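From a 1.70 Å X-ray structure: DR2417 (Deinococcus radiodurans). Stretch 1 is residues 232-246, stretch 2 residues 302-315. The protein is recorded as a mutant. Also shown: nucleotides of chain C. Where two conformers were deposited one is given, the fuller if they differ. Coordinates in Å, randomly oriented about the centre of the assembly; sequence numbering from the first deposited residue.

Stretch 1 232-246: IIKGCRGRVFLTTFA
Stretch 2 302-315: QDQQVLFVCTGSQG

Neighbouring parallel β-strands interlock by a simple rule: alternate residues of one strand give both N-H and C=O to the other, and side chains sort onto two faces. DR2417 illustrates it well. Stretch 1 begins in a helix that includes Ile232 and Ile233, loops through Cys236 to Arg239 and extends as a strand from Val240 onward; stretch 2 passes through a 3-10 segment, 303-305, into strand 306-310. The strands run parallel at 20°, with Val240 beside Leu307, Phe241 beside Phe308 (CA to CA 4.6 Å) and Leu242 beside Val309. Phi/psi values lie near -120/130.

The backbone ladder uses Val240 and Leu242. Val240 N donates to Val306 O (3.2 Å) and Val240 O accepts from Phe308 N (2.8 Å); Leu242 N donates to Phe308 O (2.7 Å) and Leu242 O accepts from Cys310 N (2.8 Å). CA-H groups supplement these, as in Leu307 CA to Val240 O, 3.3 Å. Beyond the ladder, the Thr243 side chain (chi1 t) takes over, OG1 donating to Cys310 O at 2.8 Å.

Apolar packing follows the alternation. Phe241 and Phe308, both chi1 m, share a face; their planes lie 6° apart with centroids separated by 4.5 Å, slid so that the rings barely overlap, and Phe241 CE2 reaches Phe308 CD1 at 3.3 Å. Cys310 SG sits at the Phe241 ring edge, 4.2 Å from CD2. On the other face Val240 CG1 meets Leu307 CG at 4.2 Å, while Leu307 CD1 touches Ile233 CD1 of the helix at 3.9 Å.

Charge contributes loosely: Arg239 NE lies 4.6 Å from Asp303 OD1, too distant for a salt bridge.

At the C-terminal ends, a water accepts from Gly312 N (3.1 Å) and donates to Thr244 O (2.7 Å). RNA phosphates are bound alongside: Ala246 N donates to U5 OP2 (3.0 Å), Thr311 OG1 to U6 OP1 (2.6 Å).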

ATOM      1  N   ILE A 232     -22.024  19.935   2.508  1.00 17.85           N
ATOM      2  CA  ILE A 232     -20.797  20.151   3.256  1.00 21.35           C
ATOM      3  C   ILE A 232     -20.248  21.571   3.061  1.00 19.38           C
ATOM      4  O   ILE A 232     -19.965  22.277   4.028  1.00 20.82           O
ATOM      5  CB  ILE A 232     -19.747  19.101   2.854  1.00 19.68           C
ATOM      6  CG1 ILE A 232     -20.212  17.718   3.318  1.00 19.63           C
ATOM      7  CG2 ILE A 232     -18.369  19.457   3.439  1.00 20.40           C
ATOM      8  CD1 ILE A 232     -19.512  16.570   2.633  1.00 21.74           C
ATOM      9  N   ILE A 233     -20.125  21.996   1.810  1.00 19.04           N
ATOM     10  CA  ILE A 233     -19.480  23.267   1.502  1.00 18.27           C
ATOM     11  C   ILE A 233     -20.310  24.438   2.024  1.00 19.91           C
ATOM     12  O   ILE A 233     -19.756  25.401   2.568  1.00 21.55           O
ATOM     13  CB  ILE A 233     -19.188  23.348  -0.017  1.00 21.86           C
ATOM     14  CG1 ILE A 233     -18.066  22.334  -0.316  1.00 20.30           C
ATOM     15  CG2 ILE A 233     -18.819  24.777  -0.453  1.00 22.95           C
ATOM     16  CD1 ILE A 233     -17.796  22.070  -1.780  1.00 19.43           C
ATOM     17  N   LYS A 234     -21.633  24.335   1.917  1.00 27.17           N
ATOM     18  CA  LYS A 234     -22.525  25.371   2.448  1.00 31.80           C
ATOM     19  C   LYS A 234     -22.255  25.606   3.930  1.00 32.43           C
ATOM     20  O   LYS A 234     -22.363  26.733   4.428  1.00 34.20           O
ATOM     21  CB  LYS A 234     -23.983  24.973   2.233  1.00 28.14           C
ATOM     22  CG  LYS A 234     -24.988  25.965   2.773  1.00 35.27           C
ATOM     23  CD  LYS A 234     -26.390  25.527   2.398  1.00 39.53           C
ATOM     24  CE  LYS A 234     -27.428  26.493   2.941  1.00 48.09           C
ATOM     25  NZ  LYS A 234     -28.806  26.030   2.617  1.00 59.38           N
ATOM     26  N   GLY A 235     -21.865  24.543   4.621  1.00 28.07           N
ATOM     27  CA  GLY A 235     -21.574  24.612   6.041  1.00 25.64           C
ATOM     28  C   GLY A 235     -20.154  25.007   6.426  1.00 34.06           C
ATOM     29  O   GLY A 235     -19.865  25.191   7.625  1.00 33.56           O
ATOM     30  N   CYS A 236     -19.261  25.141   5.446  1.00 23.67           N
ATOM     31  CA  CYS A 236     -17.865  25.500   5.745  1.00 25.47           C
ATOM     32  C   CYS A 236     -17.702  26.976   6.054  1.00 24.14           C
ATOM     33  O   CYS A 236     -18.115  27.828   5.276  1.00 28.70           O
ATOM     34  CB  CYS A 236     -16.945  25.110   4.593  1.00 24.02           C
ATOM     35  SG  CYS A 236     -16.794  23.321   4.437  1.00 24.81           S
ATOM     36  N   ARG A 237     -17.105  27.261   7.216  1.00 27.46           N
ATOM     37  CA  ARG A 237     -16.998  28.610   7.747  1.00 29.29           C
ATOM     38  C   ARG A 237     -15.921  29.414   7.033  1.00 27.30           C
ATOM     39  O   ARG A 237     -16.007  30.644   6.943  1.00 29.17           O
ATOM     40  CB  ARG A 237     -16.700  28.547   9.255  1.00 30.14           C
ATOM     41  CG  ARG A 237     -16.711  29.873   9.987  1.00 45.92           C
ATOM     42  CD  ARG A 237     -16.318  29.664  11.449  1.00 47.68           C
ATOM     43  NE  ARG A 237     -16.164  30.923  12.169  1.00 53.10           N
ATOM     44  CZ  ARG A 237     -16.827  31.237  13.278  1.00 53.70           C
ATOM     45  NH1 ARG A 237     -17.696  30.379  13.797  1.00 62.43           N
ATOM     46  NH2 ARG A 237     -16.618  32.406  13.872  1.00 35.30           N
ATOM     47  N   GLY A 238     -14.907  28.716   6.523  1.00 25.33           N
ATOM     48  CA  GLY A 238     -13.753  29.398   5.963  1.00 28.11           C
ATOM     49  C   GLY A 238     -13.457  28.971   4.532  1.00 29.00           C
ATOM     50  O   GLY A 238     -14.358  28.633   3.767  1.00 23.56           O
ATOM     51  N   ARG A 239     -12.178  28.982   4.170  1.00 27.22           N
ATOM     52  CA  ARG A 239     -11.752  28.551   2.840  1.00 30.84           C
ATOM     53  C   ARG A 239     -12.016  27.053   2.629  1.00 28.77           C
ATOM     54  O   ARG A 239     -11.975  26.261   3.574  1.00 23.14           O
ATOM     55  CB  ARG A 239     -10.262  28.849   2.631  1.00 23.68           C
ATOM     56  CG  ARG A 239      -9.887  30.300   2.682  1.00 25.21           C
ATOM     57  CD  ARG A 239      -8.459  30.511   2.180  1.00 27.22           C
ATOM     58  NE  ARG A 239      -7.508  29.782   3.016  1.00 27.83           N
ATOM     59  CZ  ARG A 239      -6.186  29.904   2.943  1.00 28.44           C
ATOM     60  NH1 ARG A 239      -5.642  30.746   2.080  1.00 27.07           N
ATOM     61  NH2 ARG A 239      -5.407  29.187   3.743  1.00 25.67           N
ATOM     62  N   VAL A 240     -12.273  26.663   1.389  1.00 21.19           N
ATOM     63  CA  VAL A 240     -12.424  25.255   1.028  1.00 19.94           C
ATOM     64  C   VAL A 240     -11.399  24.912  -0.042  1.00 20.97           C
ATOM     65  O   VAL A 240     -11.270  25.623  -1.053  1.00 23.53           O
ATOM     66  CB  VAL A 240     -13.851  24.921   0.511  1.00 22.08           C
ATOM     67  CG1 VAL A 240     -13.963  23.458   0.048  1.00 20.59           C
ATOM     68  CG2 VAL A 240     -14.905  25.258   1.548  1.00 21.84           C
ATOM     69  N   PHE A 241     -10.679  23.822   0.194  1.00 19.08           N
ATOM     70  CA  PHE A 241      -9.814  23.196  -0.792  1.00 18.80           C
ATOM     71  C   PHE A 241     -10.386  21.837  -1.102  1.00 19.37           C
ATOM     72  O   PHE A 241     -10.754  21.082  -0.199  1.00 22.59           O
ATOM     73  CB  PHE A 241      -8.374  23.054  -0.284  1.00 20.35           C
ATOM     74  CG  PHE A 241      -7.720  24.352   0.115  1.00 22.84           C
ATOM     75  CD1 PHE A 241      -8.077  24.995   1.293  1.00 20.76           C
ATOM     76  CD2 PHE A 241      -6.726  24.915  -0.668  1.00 22.20           C
ATOM     77  CE1 PHE A 241      -7.467  26.198   1.665  1.00 23.61           C
ATOM     78  CE2 PHE A 241      -6.105  26.098  -0.301  1.00 22.41           C
ATOM     79  CZ  PHE A 241      -6.482  26.748   0.861  1.00 24.90           C
ATOM     80  N   LEU A 242     -10.475  21.508  -2.384  1.00 20.18           N
ATOM     81  CA  LEU A 242     -10.995  20.214  -2.772  1.00 18.42           C
ATOM     82  C   LEU A 242     -10.074  19.598  -3.822  1.00 18.72           C
ATOM     83  O   LEU A 242      -9.600  20.301  -4.699  1.00 22.66           O
ATOM     84  CB  LEU A 242     -12.428  20.353  -3.319  1.00 17.42           C
ATOM     85  CG  LEU A 242     -13.125  19.070  -3.766  1.00 19.22           C
ATOM     86  CD1 LEU A 242     -14.635  19.208  -3.541  1.00 22.17           C
ATOM     87  CD2 LEU A 242     -12.837  18.760  -5.255  1.00 17.58           C
ATOM     88  N   THR A 243      -9.819  18.297  -3.713  1.00 20.77           N
ATOM     89  CA  THR A 243      -9.052  17.573  -4.730  1.00 16.21           C
ATOM     90  C   THR A 243      -9.856  16.417  -5.252  1.00 16.15           C
ATOM     91  O   THR A 243     -10.661  15.819  -4.540  1.00 17.59           O
ATOM     92  CB  THR A 243      -7.693  17.058  -4.179  1.00 21.41           C
ATOM     93  OG1 THR A 243      -6.920  16.489  -5.243  1.00 25.79           O
ATOM     94  CG2 THR A 243      -7.901  15.989  -3.095  1.00 20.79           C
ATOM     95  N   THR A 244      -9.680  16.138  -6.546  1.00 17.84           N
ATOM     96  CA  THR A 244     -10.303  15.013  -7.196  1.00 16.87           C
ATOM     97  C   THR A 244      -9.410  14.747  -8.416  1.00 15.34           C
ATOM     98  O   THR A 244      -8.414  15.448  -8.595  1.00 19.28           O
ATOM     99  CB  THR A 244     -11.762  15.336  -7.579  1.00 22.72           C
ATOM    100  OG1 THR A 244     -12.440  14.159  -8.009  1.00 22.63           O
ATOM    101  CG2 THR A 244     -11.799  16.405  -8.660  1.00 18.20           C
ATOM    102  N   PHE A 245      -9.717  13.746  -9.238  1.00 19.13           N
ATOM    103  CA  PHE A 245      -8.957  13.565 -10.480  1.00 20.88           C
ATOM    104  C   PHE A 245      -9.173  14.781 -11.375  1.00 18.43           C
ATOM    105  O   PHE A 245     -10.299  15.233 -11.501  1.00 21.69           O
ATOM    106  CB  PHE A 245      -9.396  12.287 -11.221  1.00 22.20           C
ATOM    107  CG  PHE A 245      -9.536  11.083 -10.332  1.00 39.37           C
ATOM    108  CD1 PHE A 245      -8.440  10.559  -9.676  1.00 50.13           C
ATOM    109  CD2 PHE A 245     -10.771  10.470 -10.161  1.00 57.94           C
ATOM    110  CE1 PHE A 245      -8.570   9.449  -8.856  1.00 51.90           C
ATOM    111  CE2 PHE A 245     -10.909   9.357  -9.345  1.00 56.89           C
ATOM    112  CZ  PHE A 245      -9.809   8.848  -8.694  1.00 53.16           C
ATOM    113  N   ALA A 246      -8.129  15.312 -12.020  1.00 19.70           N
ATOM    114  CA  ALA A 246      -8.310  16.503 -12.870  1.00 21.55           C
ATOM    115  C   ALA A 246      -9.237  16.231 -14.055  1.00 16.28           C
ATOM    116  O   ALA A 246      -9.841  17.142 -14.602  1.00 21.98           O
ATOM    117  CB  ALA A 246      -6.970  17.023 -13.378  1.00 32.46           C
ATOM    118  N   GLN A 302     -12.979  37.374   1.177  1.00 32.48           N
ATOM    119  CA  GLN A 302     -13.078  36.780   2.509  1.00 35.38           C
ATOM    120  C   GLN A 302     -12.960  35.271   2.379  1.00 30.01           C
ATOM    121  O   GLN A 302     -13.312  34.712   1.349  1.00 29.23           O
ATOM    122  CB  GLN A 302     -14.392  37.146   3.193  1.00 32.18           C
ATOM    123  CG  GLN A 302     -14.614  38.631   3.327  1.00 35.70           C
ATOM    124  CD  GLN A 302     -13.463  39.325   4.025  1.00 44.00           C
ATOM    125  OE1 GLN A 302     -12.645  39.984   3.379  1.00 44.19           O
ATOM    126  NE2 GLN A 302     -13.396  39.192   5.353  1.00 43.08           N
ATOM    127  N   ASP A 303     -12.480  34.624   3.435  1.00 29.43           N
ATOM    128  CA  ASP A 303     -12.235  33.182   3.415  1.00 27.83           C
ATOM    129  C   ASP A 303     -13.430  32.373   2.902  1.00 32.10           C
ATOM    130  O   ASP A 303     -13.276  31.463   2.071  1.00 27.45           O
ATOM    131  CB  ASP A 303     -11.848  32.699   4.825  1.00 27.52           C
ATOM    132  CG  ASP A 303     -10.437  33.117   5.228  1.00 37.76           C
ATOM    133  OD1 ASP A 303      -9.684  33.600   4.355  1.00 28.94           O
ATOM    134  OD2 ASP A 303     -10.086  32.980   6.431  1.00 35.04           O
ATOM    135  N   GLN A 304     -14.632  32.724   3.349  1.00 27.02           N
ATOM    136  CA  GLN A 304     -15.804  31.907   3.004  1.00 26.05           C
ATOM    137  C   GLN A 304     -16.252  32.096   1.548  1.00 26.94           C
ATOM    138  O   GLN A 304     -17.216  31.470   1.101  1.00 25.40           O
ATOM    139  CB  GLN A 304     -16.956  32.220   3.964  1.00 28.68           C
ATOM    140  CG  GLN A 304     -17.434  33.659   3.909  1.00 28.05           C
ATOM    141  CD  GLN A 304     -16.751  34.589   4.922  1.00 38.57           C
ATOM    142  OE1 GLN A 304     -15.547  34.492   5.186  1.00 37.55           O
ATOM    143  NE2 GLN A 304     -17.530  35.501   5.485  1.00 38.40           N
ATOM    144  N   GLN A 305     -15.541  32.944   0.809  1.00 28.09           N
ATOM    145  CA  GLN A 305     -15.846  33.188  -0.601  1.00 27.16           C
ATOM    146  C   GLN A 305     -14.920  32.425  -1.537  1.00 30.39           C
ATOM    147  O   GLN A 305     -14.901  32.660  -2.751  1.00 28.09           O
ATOM    148  CB  GLN A 305     -15.756  34.675  -0.920  1.00 28.82           C
ATOM    149  CG  GLN A 305     -16.614  35.562  -0.055  1.00 32.22           C
ATOM    150  CD  GLN A 305     -16.525  37.009  -0.473  1.00 37.17           C
ATOM    151  OE1 GLN A 305     -15.528  37.689  -0.208  1.00 32.49           O
ATOM    152  NE2 GLN A 305     -17.560  37.490  -1.148  1.00 41.10           N
ATOM    153  N   VAL A 306     -14.129  31.519  -0.978  1.00 25.80           N
ATOM    154  CA  VAL A 306     -13.041  30.944  -1.755  1.00 27.66           C
ATOM    155  C   VAL A 306     -13.104  29.417  -1.866  1.00 23.52           C
ATOM    156  O   VAL A 306     -13.310  28.722  -0.873  1.00 25.47           O
ATOM    157  CB  VAL A 306     -11.699  31.371  -1.136  1.00 34.96           C
ATOM    158  CG1 VAL A 306     -10.556  30.708  -1.837  1.00 42.12           C
ATOM    159  CG2 VAL A 306     -11.552  32.895  -1.205  1.00 32.00           C
ATOM    160  N   LEU A 307     -12.964  28.902  -3.089  1.00 23.55           N
ATOM    161  CA  LEU A 307     -12.836  27.464  -3.272  1.00 21.87           C
ATOM    162  C   LEU A 307     -11.669  27.137  -4.217  1.00 23.98           C
ATOM    163  O   LEU A 307     -11.593  27.654  -5.332  1.00 27.34           O
ATOM    164  CB  LEU A 307     -14.148  26.872  -3.807  1.00 21.05           C
ATOM    165  CG  LEU A 307     -14.249  25.347  -3.680  1.00 32.29           C
ATOM    166  CD1 LEU A 307     -15.692  24.928  -3.480  1.00 41.54           C
ATOM    167  CD2 LEU A 307     -13.697  24.669  -4.910  1.00 35.26           C
ATOM    168  N   PHE A 308     -10.758  26.290  -3.753  1.00 25.92           N
ATOM    169  CA  PHE A 308      -9.638  25.824  -4.558  1.00 24.51           C
ATOM    170  C   PHE A 308      -9.919  24.401  -5.023  1.00 23.45           C
ATOM    171  O   PHE A 308     -10.165  23.524  -4.197  1.00 25.21           O
ATOM    172  CB  PHE A 308      -8.331  25.828  -3.749  1.00 21.90           C
ATOM    173  CG  PHE A 308      -7.836  27.182  -3.365  1.00 26.09           C
ATOM    174  CD1 PHE A 308      -8.238  27.772  -2.173  1.00 31.20           C
ATOM    175  CD2 PHE A 308      -6.917  27.850  -4.154  1.00 23.84           C
ATOM    176  CE1 PHE A 308      -7.749  29.019  -1.802  1.00 33.56           C
ATOM    177  CE2 PHE A 308      -6.435  29.083  -3.793  1.00 26.88           C
ATOM    178  CZ  PHE A 308      -6.852  29.673  -2.614  1.00 30.27           C
ATOM    179  N   VAL A 309      -9.862  24.168  -6.330  1.00 19.84           N
ATOM    180  CA  VAL A 309      -9.949  22.812  -6.875  1.00 22.33           C
ATOM    181  C   VAL A 309      -8.525  22.445  -7.270  1.00 22.05           C
ATOM    182  O   VAL A 309      -7.929  23.120  -8.091  1.00 21.27           O
ATOM    183  CB  VAL A 309     -10.898  22.731  -8.085  1.00 28.70           C
ATOM    184  CG1 VAL A 309     -10.977  21.311  -8.600  1.00 32.25           C
ATOM    185  CG2 VAL A 309     -12.273  23.228  -7.708  1.00 24.22           C
ATOM    186  N   CYS A 310      -7.971  21.406  -6.624  0.72 20.18           N
ATOM    187  CA  CYS A 310      -6.520  21.131  -6.612  0.72 21.46           C
ATOM    188  C   CYS A 310      -6.135  19.728  -7.111  0.72 18.07           C
ATOM    189  O   CYS A 310      -6.849  18.766  -6.873  0.72 21.60           O
ATOM    190  CB  CYS A 310      -5.962  21.262  -5.194  0.72 20.45           C
ATOM    191  SG  CYS A 310      -6.367  22.754  -4.245  0.72 23.46           S
ATOM    192  N   THR A 311      -4.964  19.618  -7.745  1.00 21.19           N
ATOM    193  CA  THR A 311      -4.366  18.336  -8.067  1.00 18.94           C
ATOM    194  C   THR A 311      -3.856  17.642  -6.809  1.00 22.30           C
ATOM    195  O   THR A 311      -3.587  18.299  -5.809  1.00 20.95           O
ATOM    196  CB  THR A 311      -3.200  18.522  -9.020  1.00 19.05           C
ATOM    197  OG1 THR A 311      -2.303  19.498  -8.480  1.00 23.46           O
ATOM    198  CG2 THR A 311      -3.693  19.013 -10.396  1.00 22.76           C
ATOM    199  N   GLY A 312      -3.689  16.327  -6.887  1.00 22.17           N
ATOM    200  CA  GLY A 312      -3.060  15.595  -5.811  1.00 27.06           C
ATOM    201  C   GLY A 312      -3.908  14.576  -5.089  1.00 25.59           C
ATOM    202  O   GLY A 312      -3.538  14.164  -3.999  1.00 26.07           O
ATOM    203  N   SER A 313      -4.999  14.132  -5.708  1.00 23.11           N
ATOM    204  CA  SER A 313      -5.981  13.291  -5.021  1.00 22.11           C
ATOM    205  C   SER A 313      -5.417  11.929  -4.610  1.00 27.78           C
ATOM    206  O   SER A 313      -5.949  11.273  -3.714  1.00 29.48           O
ATOM    207  CB  SER A 313      -7.216  13.094  -5.903  1.00 25.37           C
ATOM    208  OG  SER A 313      -6.951  12.175  -6.941  1.00 32.98           O
ATOM    209  N   GLN A 314      -4.324  11.520  -5.244  1.00 22.57           N
ATOM    210  CA  GLN A 314      -3.718  10.227  -4.936  1.00 23.92           C
ATOM    211  C   GLN A 314      -2.462  10.361  -4.084  1.00 25.29           C
ATOM    212  O   GLN A 314      -1.644   9.448  -4.020  1.00 28.03           O
ATOM    213  CB  GLN A 314      -3.395   9.473  -6.232  1.00 20.87           C
ATOM    214  CG  GLN A 314      -4.638   8.936  -6.945  1.00 24.85           C
ATOM    215  CD  GLN A 314      -5.504   8.083  -6.028  1.00 30.39           C
ATOM    216  OE1 GLN A 314      -5.068   7.043  -5.530  1.00 25.38           O
ATOM    217  NE2 GLN A 314      -6.740   8.525  -5.800  1.00 25.73           N
ATOM    218  N   GLY A 315      -2.301  11.503  -3.429  1.00 21.75           N
ATOM    219  CA  GLY A 315      -1.214  11.658  -2.472  1.00 24.68           C
ATOM    220  C   GLY A 315       0.140  12.033  -3.038  1.00 33.34           C
ATOM    221  O   GLY A 315       1.146  11.960  -2.325  1.00 32.48           O
TER
ATOM    222  P     U C   6       0.189  18.607 -10.774  1.00 31.27           P
ATOM    223  OP1   U C   6      -0.027  19.644  -9.730  1.00 29.61           O
ATOM    224  OP2   U C   6      -0.556  18.657 -12.064  1.00 30.62           O
ATOM    225  O5'   U C   6       1.739  18.597 -11.158  1.00 33.39           O
ATOM    226  C5'   U C   6       2.745  18.331 -10.193  1.00 34.45           C
ATOM    227  C4'   U C   6       4.088  18.141 -10.851  1.00 38.67           C
ATOM    228  O4'   U C   6       4.048  16.975 -11.717  1.00 40.75           O
ATOM    229  C3'   U C   6       4.527  19.268 -11.771  1.00 41.27           C
ATOM    230  O3'   U C   6       5.095  20.363 -11.076  1.00 47.62           O
ATOM    231  C2'   U C   6       5.488  18.570 -12.724  1.00 47.03           C
ATOM    232  O2'   U C   6       6.746  18.355 -12.102  1.00 47.08           O
ATOM    233  C1'   U C   6       4.800  17.216 -12.890  1.00 47.12           C
ATOM    234  N1    U C   6       3.889  17.201 -14.063  1.00 46.30           N
ATOM    235  C2    U C   6       4.436  16.872 -15.290  1.00 56.26           C
ATOM    236  O2    U C   6       5.614  16.595 -15.433  1.00 60.84           O
ATOM    237  N3    U C   6       3.553  16.877 -16.345  1.00 56.54           N
ATOM    238  C4    U C   6       2.205  17.174 -16.305  1.00 58.48           C
ATOM    239  O4    U C   6       1.541  17.135 -17.344  1.00 70.62           O
ATOM    240  C5    U C   6       1.713  17.507 -15.002  1.00 48.01           C
ATOM    241  C6    U C   6       2.551  17.509 -13.960  1.00 42.25           C
ATOM    242  P     U C   5      -4.254  13.803 -12.052  1.00 39.71           P
ATOM    243  OP1   U C   5      -4.517  12.883 -10.924  1.00 60.38           O
ATOM    244  OP2   U C   5      -5.129  14.974 -12.259  1.00 52.98           O
ATOM    245  O5'   U C   5      -2.758  14.329 -11.926  1.00 48.16           O
ATOM    246  C5'   U C   5      -2.382  15.137 -10.802  1.00 42.40           C
ATOM    247  C4'   U C   5      -0.929  14.931 -10.456  1.00 30.74           C
ATOM    248  O4'   U C   5      -0.416  13.733 -11.099  1.00 32.63           O
ATOM    249  C3'   U C   5       0.020  16.016 -10.932  1.00 35.97           C
ATOM    250  O3'   U C   5      -0.033  17.176 -10.115  1.00 29.43           O
ATOM    251  C2'   U C   5       1.355  15.289 -10.873  1.00 34.63           C
ATOM    252  O2'   U C   5       1.853  15.159  -9.561  1.00 34.51           O
ATOM    253  C1'   U C   5       0.957  13.917 -11.415  1.00 38.22           C
ATOM    254  N1    U C   5       1.123  13.827 -12.873  1.00 41.43           N
ATOM    255  C2    U C   5       2.388  13.543 -13.350  1.00 54.70           C
ATOM    256  O2    U C   5       3.342  13.348 -12.618  1.00 57.84           O
ATOM    257  N3    U C   5       2.488  13.487 -14.716  1.00 57.01           N
ATOM    258  C4    U C   5       1.484  13.690 -15.638  1.00 55.96           C
ATOM    259  O4    U C   5       1.737  13.603 -16.840  1.00 62.35           O
ATOM    260  C5    U C   5       0.206  13.989 -15.067  1.00 44.84           C
ATOM    261  C6    U C   5       0.075  14.053 -13.736  1.00 46.60           C
HETATM  262  O   HOH W   1      -5.767  15.165  -8.890  1.00 22.83           O